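Local coordinates for choline dehydrogenase and related flavoproteins (Aspergillus oryzae, PDB 3Q9T), which is a formate oxidase of the glucose-methanol-choline oxidoreductase family, a flavoenzyme that carries 8-formyl-FAD at its catalytic site, at residues F99-G104 with S557-G562; Y128-A133 with I188-M193; C200-R205 with R553-V558. One frame throughout, in Å; residues are numbered along the deposited sequence.

Contact 1: F99-G104 with S557-G562; sequences FTWVPG and SVYAVG. With FAY ([(2R,3S,4R,5R)-5-(6-amino-9H-purin-9-yl)-3,4-dihydroxytetrahydrofuran-2-yl]methyl (2R,3S,4S)-5-(8-formyl-7-methyl-2,4-dioxo-3,4-dihydrobenzo[g]pteridin-10(2H)-yl)-2,3,4-trihydroxypentyl dihydrogen diphosphate), chain D.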
# COMPACT_ATOMS: atom_id res chain seq x y z
N PHE A 99 6.92 23.51 -11.47
CA PHE A 99 7.35 24.65 -12.29
C PHE A 99 8.01 24.35 -13.63
O PHE A 99 7.91 25.16 -14.55
CB PHE A 99 8.26 25.57 -11.48
CG PHE A 99 7.74 25.88 -10.14
CD1 PHE A 99 6.65 26.75 -9.98
CD2 PHE A 99 8.31 25.33 -9.01
CE1 PHE A 99 6.16 27.07 -8.72
CE2 PHE A 99 7.81 25.62 -7.74
CZ PHE A 99 6.72 26.49 -7.60
N THR A 100 8.69 23.21 -13.74
CA THR A 100 9.44 22.90 -14.95
C THR A 100 8.59 23.04 -16.21
O THR A 100 7.43 22.63 -16.25
CB THR A 100 10.10 21.52 -14.93
OG1 THR A 100 10.61 21.24 -13.61
CG2 THR A 100 11.25 21.49 -15.92
N TRP A 101 9.20 23.64 -17.23
CA TRP A 101 8.50 23.96 -18.47
C TRP A 101 9.32 23.39 -19.60
O TRP A 101 10.37 23.94 -19.95
CB TRP A 101 8.38 25.46 -18.62
CG TRP A 101 7.67 25.92 -19.86
CD1 TRP A 101 8.23 26.22 -21.06
CD2 TRP A 101 6.26 26.18 -20.01
NE1 TRP A 101 7.27 26.64 -21.95
CE2 TRP A 101 6.05 26.63 -21.33
CE3 TRP A 101 5.15 26.06 -19.16
CZ2 TRP A 101 4.79 26.96 -21.82
CZ3 TRP A 101 3.90 26.39 -19.64
CH2 TRP A 101 3.73 26.83 -20.96
N VAL A 102 8.82 22.29 -20.17
CA VAL A 102 9.56 21.51 -21.14
C VAL A 102 8.54 20.76 -22.01
O VAL A 102 7.64 20.12 -21.49
CB VAL A 102 10.55 20.56 -20.41
CG1 VAL A 102 9.81 19.73 -19.35
CG2 VAL A 102 11.30 19.67 -21.38
N PRO A 103 8.66 20.88 -23.34
CA PRO A 103 7.62 20.33 -24.22
C PRO A 103 7.70 18.83 -24.45
O PRO A 103 6.66 18.16 -24.37
CB PRO A 103 7.87 21.06 -25.54
CG PRO A 103 9.35 21.31 -25.54
CD PRO A 103 9.66 21.65 -24.09
N GLY A 104 8.89 18.31 -24.76
CA GLY A 104 9.03 16.92 -25.15
C GLY A 104 9.62 16.73 -26.54
O GLY A 104 9.97 17.68 -27.23
N SER A 557 2.76 20.69 -22.47
CA SER A 557 1.81 20.06 -23.40
C SER A 557 0.34 20.30 -22.99
O SER A 557 -0.55 20.37 -23.85
CB SER A 557 2.08 18.56 -23.53
OG SER A 557 1.91 17.89 -22.27
N VAL A 558 0.08 20.42 -21.70
CA VAL A 558 -1.28 20.64 -21.23
C VAL A 558 -1.79 22.04 -21.59
O VAL A 558 -2.91 22.21 -22.06
CB VAL A 558 -1.42 20.37 -19.72
CG1 VAL A 558 -2.86 20.60 -19.26
CG2 VAL A 558 -0.97 18.95 -19.40
N TYR A 559 -0.97 23.06 -21.35
CA TYR A 559 -1.28 24.39 -21.84
C TYR A 559 -1.44 24.35 -23.36
O TYR A 559 -2.37 24.91 -23.90
CB TYR A 559 -0.20 25.39 -21.47
CG TYR A 559 -0.27 25.92 -20.05
CD1 TYR A 559 -1.17 26.92 -19.71
CD2 TYR A 559 0.60 25.44 -19.06
CE1 TYR A 559 -1.23 27.42 -18.41
CE2 TYR A 559 0.56 25.95 -17.76
CZ TYR A 559 -0.36 26.93 -17.44
OH TYR A 559 -0.41 27.44 -16.17
N ALA A 560 -0.53 23.67 -24.05
CA ALA A 560 -0.67 23.55 -25.51
C ALA A 560 -2.05 23.04 -25.90
O ALA A 560 -2.67 23.54 -26.85
CB ALA A 560 0.40 22.63 -26.09
N VAL A 561 -2.53 22.02 -25.18
CA VAL A 561 -3.83 21.43 -25.46
C VAL A 561 -4.95 22.47 -25.31
O VAL A 561 -5.85 22.56 -26.15
CB VAL A 561 -4.12 20.21 -24.56
CG1 VAL A 561 -5.62 19.98 -24.44
CG2 VAL A 561 -3.40 18.95 -25.11
N GLY A 562 -4.88 23.26 -24.25
CA GLY A 562 -5.83 24.33 -24.01
C GLY A 562 -5.79 25.40 -25.08
O GLY A 562 -6.84 25.90 -25.49
P FAY D . -5.03 19.82 -16.07
N1 FAY D . 4.22 19.26 -14.87
C2 FAY D . 5.30 20.02 -15.31
O2 FAY D . 5.36 20.37 -16.48
N3 FAY D . 6.02 20.76 -14.40
C4 FAY D . 6.08 20.34 -13.10
O4 FAY D . 7.17 20.45 -12.51
N5 FAY D . 5.02 19.14 -11.33
C6 FAY D . 3.79 18.46 -9.45
C7 FAY D . 2.61 18.05 -8.85
C8 FAY D . 1.47 17.84 -9.64
O8 FAY D . -0.86 17.59 -9.58
C9 FAY D . 1.51 18.15 -11.00
PA FAY D . -5.81 20.37 -13.40
C1' FAY D . 1.59 18.49 -13.92
C10 FAY D . 4.06 18.99 -13.52
N10 FAY D . 2.82 18.60 -13.02
N1A FAY D . -15.94 19.82 -9.32
O1A FAY D . -5.72 19.54 -12.17
C1B FAY D . -11.06 21.08 -10.80
O1P FAY D . -5.65 21.07 -16.64
C2' FAY D . 0.91 19.87 -14.12
O2' FAY D . 0.84 20.48 -12.89
C2A FAY D . -15.42 21.09 -9.54
O2A FAY D . -4.75 21.43 -13.50
C2B FAY D . -9.79 20.95 -9.98
O2B FAY D . -9.88 21.57 -8.71
O2P FAY D . -5.21 18.64 -17.00
C3' FAY D . -0.47 20.02 -14.85
O3' FAY D . -1.36 20.97 -14.28
N3A FAY D . -14.10 21.25 -9.93
C3B FAY D . -8.79 21.67 -10.86
O3B FAY D . -8.89 23.05 -10.63
O3P FAY D . -5.76 19.43 -14.68
C4' FAY D . -1.25 18.74 -15.04
O4' FAY D . -0.33 17.81 -15.61
C4A FAY D . -13.32 20.16 -10.10
C4B FAY D . -9.30 21.42 -12.26
O4B FAY D . -10.63 20.94 -12.13
C4X FAY D . 5.09 19.44 -12.67
C5' FAY D . -2.48 18.98 -15.95
O5' FAY D . -3.45 19.99 -15.66
C5A FAY D . -13.82 18.88 -9.90
C5B FAY D . -8.44 20.42 -13.00
O5B FAY D . -7.27 21.09 -13.41
C5X FAY D . 3.87 18.56 -10.83
C6A FAY D . -15.14 18.70 -9.50
N6A FAY D . -15.60 17.48 -9.21
N7A FAY D . -12.83 17.99 -10.15
C7M FAY D . 2.65 17.68 -7.39
C8A FAY D . -11.72 18.67 -10.51
C8M FAY D . 0.16 17.79 -8.96
C9A FAY D . 2.72 18.47 -11.63
N9A FAY D . -12.00 20.00 -10.48
O HOH W 1 4.99 19.07 -21.92
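Trp101 touches Tyr559 with the benzo edge of its indole, and the two side chains cross at about a right angle. CZ3 of Trp101 comes within 3.5 Å of CD2 of Tyr559. Seen from the indole, the tyrosine carbons lie at its edge and close to its plane. The two planes are inclined at 47°, an intermediate inclination, with centroids 5.6 Å apart. Reach comes from the tryptophan's first torsion, which sets CG anti to the backbone N (chi1 -180°) and brings the far end of the indole up against the helix, whereas the CA-CB bond of Tyr559 already points at the segment carrying Trp101.

A polar bridge runs beside the aromatic pair. Water 1 takes the backbone N-H of Ser557 at 2.8 Å (Ser557 N to water O) and can donate to Val102 O, 2.9 Å from the water oxygen.

On the strand, Thr100 reads the pyrimidine edge of the flavin with its backbone. FAY N3 donates to Thr100 O at 3.0 Å, while the return bond from Thr100 N to FAY O4 is weak, at 3.4 Å. On the helix, Val558 lays CG1 against the ribityl end of FAY, 3.7 Å from O5', and Tyr559 also packs on Thr16 of helix 16-25.

The chemistry therefore divides: between 99-104 and 557-562 the direct contact is apolar and the polar link passes through water, Gln555 NE2 just upstream bonds Thr100 O directly, and the main chain of Thr100 can recognise the flavin's imide N-H and carbonyl.

Contact 2: Y128-A133 with I188-M193; sequences YLRKSA and IYDGEM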
# COMPACT_ATOMS: atom_id res chain seq x y z
N TYR A 128 1.37 26.27 -30.46
CA TYR A 128 0.54 26.04 -29.29
C TYR A 128 1.38 25.73 -28.04
O TYR A 128 0.97 26.08 -26.93
CB TYR A 128 -0.52 24.96 -29.57
CG TYR A 128 -1.53 25.39 -30.62
CD1 TYR A 128 -2.30 26.54 -30.44
CD2 TYR A 128 -1.68 24.68 -31.81
CE1 TYR A 128 -3.21 26.96 -31.42
CE2 TYR A 128 -2.59 25.09 -32.79
CZ TYR A 128 -3.34 26.23 -32.59
OH TYR A 128 -4.25 26.62 -33.55
N LEU A 129 2.55 25.11 -28.22
CA LEU A 129 3.49 24.88 -27.12
C LEU A 129 4.12 26.19 -26.61
O LEU A 129 4.70 26.24 -25.53
CB LEU A 129 4.59 23.88 -27.53
CG LEU A 129 4.15 22.43 -27.65
CD1 LEU A 129 5.10 21.61 -28.51
CD2 LEU A 129 3.96 21.79 -26.26
N ARG A 130 4.01 27.25 -27.40
CA ARG A 130 4.67 28.50 -27.06
C ARG A 130 3.69 29.63 -26.74
O ARG A 130 4.03 30.59 -26.06
CB ARG A 130 5.62 28.88 -28.18
CG ARG A 130 6.69 27.81 -28.38
CD ARG A 130 7.55 28.03 -29.61
NE ARG A 130 8.58 27.00 -29.69
CZ ARG A 130 9.53 26.96 -30.62
NH1 ARG A 130 9.58 27.91 -31.56
NH2 ARG A 130 10.42 25.98 -30.60
N LYS A 131 2.45 29.49 -27.19
CA LYS A 131 1.50 30.59 -27.09
C LYS A 131 1.25 31.12 -25.67
O LYS A 131 1.10 32.33 -25.48
CB LYS A 131 0.17 30.22 -27.76
CG LYS A 131 -0.71 31.42 -28.10
CD LYS A 131 -1.95 31.01 -28.88
CE LYS A 131 -2.89 32.19 -29.13
NZ LYS A 131 -4.06 31.74 -29.94
N SER A 132 1.18 30.22 -24.69
CA SER A 132 0.80 30.61 -23.33
C SER A 132 1.84 31.47 -22.61
O SER A 132 1.53 32.20 -21.67
CB SER A 132 0.52 29.36 -22.48
OG SER A 132 -0.31 28.45 -23.16
N ALA A 133 3.09 31.36 -23.04
CA ALA A 133 4.22 31.88 -22.29
C ALA A 133 4.75 33.21 -22.84
O ALA A 133 4.75 33.43 -24.05
CB ALA A 133 5.36 30.84 -22.26
N ILE A 188 16.16 22.66 -25.93
CA ILE A 188 15.36 21.44 -25.91
C ILE A 188 13.91 21.75 -26.33
O ILE A 188 12.96 21.10 -25.88
CB ILE A 188 15.41 20.79 -24.51
CG1 ILE A 188 14.88 21.76 -23.44
CG2 ILE A 188 16.84 20.40 -24.16
CD1 ILE A 188 14.62 21.11 -22.11
N TYR A 189 13.74 22.75 -27.19
CA TYR A 189 12.40 23.25 -27.51
C TYR A 189 12.01 23.05 -28.97
O TYR A 189 10.90 23.38 -29.36
CB TYR A 189 12.26 24.71 -27.06
CG TYR A 189 12.69 24.86 -25.63
CD1 TYR A 189 11.82 24.56 -24.59
CD2 TYR A 189 13.99 25.21 -25.31
CE1 TYR A 189 12.22 24.64 -23.26
CE2 TYR A 189 14.40 25.30 -23.98
CZ TYR A 189 13.51 25.00 -22.96
OH TYR A 189 13.90 25.08 -21.64
N ASP A 190 12.92 22.48 -29.76
CA ASP A 190 12.64 22.19 -31.16
C ASP A 190 12.59 20.71 -31.50
O ASP A 190 12.83 20.33 -32.66
CB ASP A 190 13.64 22.89 -32.08
CG ASP A 190 13.43 24.37 -32.12
OD1 ASP A 190 12.26 24.79 -32.25
OD2 ASP A 190 14.42 25.11 -32.01
N GLY A 191 12.30 19.88 -30.51
CA GLY A 191 12.11 18.45 -30.74
C GLY A 191 13.27 17.56 -30.36
O GLY A 191 13.14 16.33 -30.37
N GLU A 192 14.41 18.17 -30.05
CA GLU A 192 15.60 17.45 -29.66
C GLU A 192 15.81 17.74 -28.20
O GLU A 192 15.62 18.89 -27.77
CB GLU A 192 16.84 17.96 -30.42
CG GLU A 192 16.67 18.03 -31.91
CD GLU A 192 17.28 16.84 -32.60
OE1 GLU A 192 18.05 17.05 -33.56
OE2 GLU A 192 16.99 15.69 -32.17
N MET A 193 16.23 16.74 -27.44
CA MET A 193 16.43 16.98 -26.01
C MET A 193 17.56 16.17 -25.35
O MET A 193 17.61 16.07 -24.13
CB MET A 193 15.11 16.82 -25.25
CG MET A 193 14.33 15.54 -25.60
SD MET A 193 12.61 15.62 -25.00
CE MET A 193 12.88 16.03 -23.28
O HOH W 2 8.61 24.63 -27.97
O HOH W 3 11.50 26.98 -33.65
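Arg130 reaches across to Tyr189 and Asp190 with a side chain extended from CG to NE, and a single nitrogen, NH2, makes both direct bonds. The charged one is a salt bridge in which NH2 of Arg130 lies 2.7 Å from OD1 of Asp190. The carboxylate oxygen sits almost in the guanidinium plane, but the nitrogen approaches it from above the carboxylate plane, the two planes being 59° apart. This is thus a single-nitrogen, single-oxygen salt bridge and not a bidentate one. The other carboxylate oxygen, OD2, has a salt bridge to Lys148, so the aspartate is shared between two cations, which would probably stabilise its negative charge.

The hydrogen bond to a neutral acceptor goes to the main chain: NH2 of Arg130 donates to the carbonyl O of Tyr189 at 2.9 Å, with an N-H...O angle of 146°. Here too the acceptor lies near the guanidinium plane, while the donor stands well above the plane of the peptide carbonyl.

Two waters extend the network along the guanidinium edge. Water 2 accepts from Arg130 NE at 2.9 Å and donates to Tyr189 O; water 3 accepts from Arg130 NH1 at 3.0 Å and donates to Asp190 OD1. Every guanidinium nitrogen is therefore engaged, and both acceptors are gripped twice, directly and through water, which should limit rotation of the flat group.

Arg130 lies on helix 122-131, and the loop it reaches precedes strand 195-204, on whose Cys200 Tyr189 packs. Its neighbours turn to another element: Leu129 packs on Ala560 and Ser132 on Tyr559, both of helix 555-572.

Contact 3: C200-R205 with R553-V558; sequences CDTIYR and RIQNSV. With FAY ([(2R,3S,4R,5R)-5-(6-amino-9H-purin-9-yl)-3,4-dihydroxytetrahydrofuran-2-yl]methyl (2R,3S,4S)-5-(8-formyl-7-methyl-2,4-dioxo-3,4-dihydrobenzo[g]pteridin-10(2H)-yl)-2,3,4-trihydroxypentyl dihydrogen diphosphate), chain D.
Thr202 lays its methyl and hydroxyl against the amide end of Gln555, the two side chains arriving from opposite directions. CG2 of Thr202 stands 3.5 Å from Gln555 NE2, and OG1 of Thr202 is 3.2 Å from the same nitrogen. The clear hydrogen bonds of both groups go to other residues: Thr202 OG1 is bonded to Phe99 O, Gln555 NE2 to Thr100 O, and Gln555 OE1 to Asn97 ND2, and the two on the glutamine hold its amide's rotation. The glutamine's CG lies between its backbone N and carbonyl carbon (chi1 84°), and from there the extended chain reaches the strand.

Thr202 is the centre of an inverse gamma turn that interrupts strand 195-204, while Gln555 begins helix 555-572, whose start faces the flavin of this GMC-family enzyme. The first-turn amide is used there: Gln555 N donates to FAY O2 at 2.6 Å, and the positive end of the helix would be expected to polarise that carbonyl. Just upstream, Arg553 NH1 donates to FAY O4 at 3.1 Å, while its NH2 forms a salt bridge with Asp395. Ile554 O accepts from both Ser557 OG and Val558 N, two donors of the first turn.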
# COMPACT_ATOMS: atom_id res chain seq x y z
N CYS A 200 13.84 25.71 -17.90
CA CYS A 200 12.97 26.87 -17.70
C CYS A 200 11.83 26.52 -16.75
O CYS A 200 11.56 25.36 -16.50
CB CYS A 200 12.41 27.37 -19.02
SG CYS A 200 13.67 28.03 -20.11
N ASP A 201 11.16 27.54 -16.25
CA ASP A 201 10.21 27.35 -15.19
C ASP A 201 9.05 28.31 -15.29
O ASP A 201 9.19 29.41 -15.82
CB ASP A 201 10.90 27.56 -13.86
CG ASP A 201 11.78 26.40 -13.49
OD1 ASP A 201 13.02 26.52 -13.64
OD2 ASP A 201 11.23 25.37 -13.06
N THR A 202 7.90 27.89 -14.76
CA THR A 202 6.77 28.81 -14.60
C THR A 202 6.97 29.62 -13.31
O THR A 202 6.11 29.65 -12.41
CB THR A 202 5.41 28.08 -14.60
OG1 THR A 202 5.47 26.92 -13.76
CG2 THR A 202 5.04 27.67 -16.05
N ILE A 203 8.14 30.26 -13.25
CA ILE A 203 8.50 31.18 -12.18
C ILE A 203 9.11 32.45 -12.80
O ILE A 203 9.85 32.37 -13.78
CB ILE A 203 9.52 30.54 -11.21
CG1 ILE A 203 8.92 29.27 -10.57
CG2 ILE A 203 9.95 31.55 -10.15
CD1 ILE A 203 9.91 28.41 -9.81
N TYR A 204 8.77 33.61 -12.25
CA TYR A 204 9.38 34.86 -12.70
C TYR A 204 9.36 35.86 -11.57
O TYR A 204 8.34 36.04 -10.89
CB TYR A 204 8.67 35.42 -13.94
CG TYR A 204 9.34 36.64 -14.53
CD1 TYR A 204 10.69 36.61 -14.89
CD2 TYR A 204 8.63 37.82 -14.75
CE1 TYR A 204 11.31 37.72 -15.43
CE2 TYR A 204 9.25 38.94 -15.29
CZ TYR A 204 10.58 38.88 -15.64
OH TYR A 204 11.20 39.97 -16.18
N ARG A 205 10.51 36.51 -11.37
CA ARG A 205 10.70 37.36 -10.20
C ARG A 205 10.17 36.66 -8.97
O ARG A 205 9.39 37.24 -8.21
CB ARG A 205 9.99 38.69 -10.40
CG ARG A 205 10.68 39.62 -11.40
CD ARG A 205 9.81 40.82 -11.69
NE ARG A 205 10.53 42.09 -11.56
CZ ARG A 205 10.59 42.82 -10.45
NH1 ARG A 205 9.99 42.41 -9.34
NH2 ARG A 205 11.27 43.96 -10.45
N ARG A 553 8.30 16.21 -17.94
CA ARG A 553 7.26 16.91 -17.18
C ARG A 553 6.27 17.61 -18.13
O ARG A 553 6.67 18.31 -19.05
CB ARG A 553 7.91 17.91 -16.22
CG ARG A 553 8.80 17.21 -15.19
CD ARG A 553 9.32 18.16 -14.13
NE ARG A 553 10.06 17.45 -13.07
CZ ARG A 553 10.28 17.95 -11.86
NH1 ARG A 553 9.82 19.16 -11.57
NH2 ARG A 553 10.96 17.25 -10.95
N ILE A 554 4.98 17.45 -17.88
CA ILE A 554 4.01 17.62 -18.96
C ILE A 554 3.20 18.92 -19.02
O ILE A 554 2.38 19.06 -19.91
CB ILE A 554 2.99 16.46 -18.94
CG1 ILE A 554 2.14 16.54 -17.66
CG2 ILE A 554 3.73 15.12 -19.04
CD1 ILE A 554 0.96 15.59 -17.60
N GLN A 555 3.42 19.85 -18.10
CA GLN A 555 2.55 21.03 -18.04
C GLN A 555 2.55 21.83 -19.35
O GLN A 555 1.53 22.39 -19.73
CB GLN A 555 2.84 21.94 -16.83
CG GLN A 555 3.97 22.95 -17.01
CD GLN A 555 4.06 23.96 -15.84
OE1 GLN A 555 3.05 24.49 -15.36
NE2 GLN A 555 5.27 24.23 -15.39
N ASN A 556 3.69 21.88 -20.04
CA ASN A 556 3.80 22.60 -21.32
C ASN A 556 2.80 22.02 -22.34
O ASN A 556 2.05 22.76 -22.97
CB ASN A 556 5.25 22.55 -21.82
CG ASN A 556 5.51 23.47 -23.03
OD1 ASN A 556 6.61 23.44 -23.58
ND2 ASN A 556 4.51 24.26 -23.45
N SER A 557 2.76 20.69 -22.47
CA SER A 557 1.81 20.06 -23.40
C SER A 557 0.34 20.30 -22.99
O SER A 557 -0.55 20.37 -23.85
CB SER A 557 2.08 18.56 -23.53
OG SER A 557 1.91 17.89 -22.27
N VAL A 558 0.08 20.42 -21.70
CA VAL A 558 -1.28 20.64 -21.23
C VAL A 558 -1.79 22.04 -21.59
O VAL A 558 -2.91 22.21 -22.06
CB VAL A 558 -1.42 20.37 -19.72
CG1 VAL A 558 -2.86 20.60 -19.26
CG2 VAL A 558 -0.97 18.95 -19.40
P FAY D . -5.03 19.82 -16.07
N1 FAY D . 4.22 19.26 -14.87
C2 FAY D . 5.30 20.02 -15.31
O2 FAY D . 5.36 20.37 -16.48
N3 FAY D . 6.02 20.76 -14.40
C4 FAY D . 6.08 20.34 -13.10
O4 FAY D . 7.17 20.45 -12.51
N5 FAY D . 5.02 19.14 -11.33
C6 FAY D . 3.79 18.46 -9.45
C7 FAY D . 2.61 18.05 -8.85
C8 FAY D . 1.47 17.84 -9.64
O8 FAY D . -0.86 17.59 -9.58
C9 FAY D . 1.51 18.15 -11.00
PA FAY D . -5.81 20.37 -13.40
C1' FAY D . 1.59 18.49 -13.92
C10 FAY D . 4.06 18.99 -13.52
N10 FAY D . 2.82 18.60 -13.02
N1A FAY D . -15.94 19.82 -9.32
O1A FAY D . -5.72 19.54 -12.17
C1B FAY D . -11.06 21.08 -10.80
O1P FAY D . -5.65 21.07 -16.64
C2' FAY D . 0.91 19.87 -14.12
O2' FAY D . 0.84 20.48 -12.89
C2A FAY D . -15.42 21.09 -9.54
O2A FAY D . -4.75 21.43 -13.50
C2B FAY D . -9.79 20.95 -9.98
O2B FAY D . -9.88 21.57 -8.71
O2P FAY D . -5.21 18.64 -17.00
C3' FAY D . -0.47 20.02 -14.85
O3' FAY D . -1.36 20.97 -14.28
N3A FAY D . -14.10 21.25 -9.93
C3B FAY D . -8.79 21.67 -10.86
O3B FAY D . -8.89 23.05 -10.63
O3P FAY D . -5.76 19.43 -14.68
C4' FAY D . -1.25 18.74 -15.04
O4' FAY D . -0.33 17.81 -15.61
C4A FAY D . -13.32 20.16 -10.10
C4B FAY D . -9.30 21.42 -12.26
O4B FAY D . -10.63 20.94 -12.13
C4X FAY D . 5.09 19.44 -12.67
C5' FAY D . -2.48 18.98 -15.95
O5' FAY D . -3.45 19.99 -15.66
C5A FAY D . -13.82 18.88 -9.90
C5B FAY D . -8.44 20.42 -13.00
O5B FAY D . -7.27 21.09 -13.41
C5X FAY D . 3.87 18.56 -10.83
C6A FAY D . -15.14 18.70 -9.50
N6A FAY D . -15.60 17.48 -9.21
N7A FAY D . -12.83 17.99 -10.15
C7M FAY D . 2.65 17.68 -7.39
C8A FAY D . -11.72 18.67 -10.51
C8M FAY D . 0.16 17.79 -8.96
C9A FAY D . 2.72 18.47 -11.63
N9A FAY D . -12.00 20.00 -10.48

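Contacts 1 and 3 lie with centres about 6 Å apart and share helix 555-572, ending on overlapping stretches of it; their other halves, strands 100-101 and 195-204, are antiparallel neighbours in one sheet. The centre of contact 2 is about 8 Å from that of contact 1 and about 11 Å from that of contact 3. Along the chain it falls within the long span that contact 1 closes, and is complete before contact 3 opens. Contacts 1 and 3 both touch the flavin, so sequence-distant parts of the chain converge on the cofactor, while contact 2 ties the loop before strand 195-204 to helix 122-131, which packs on helix 555-572 and bonds Asn556 ND2 through Leu129 O.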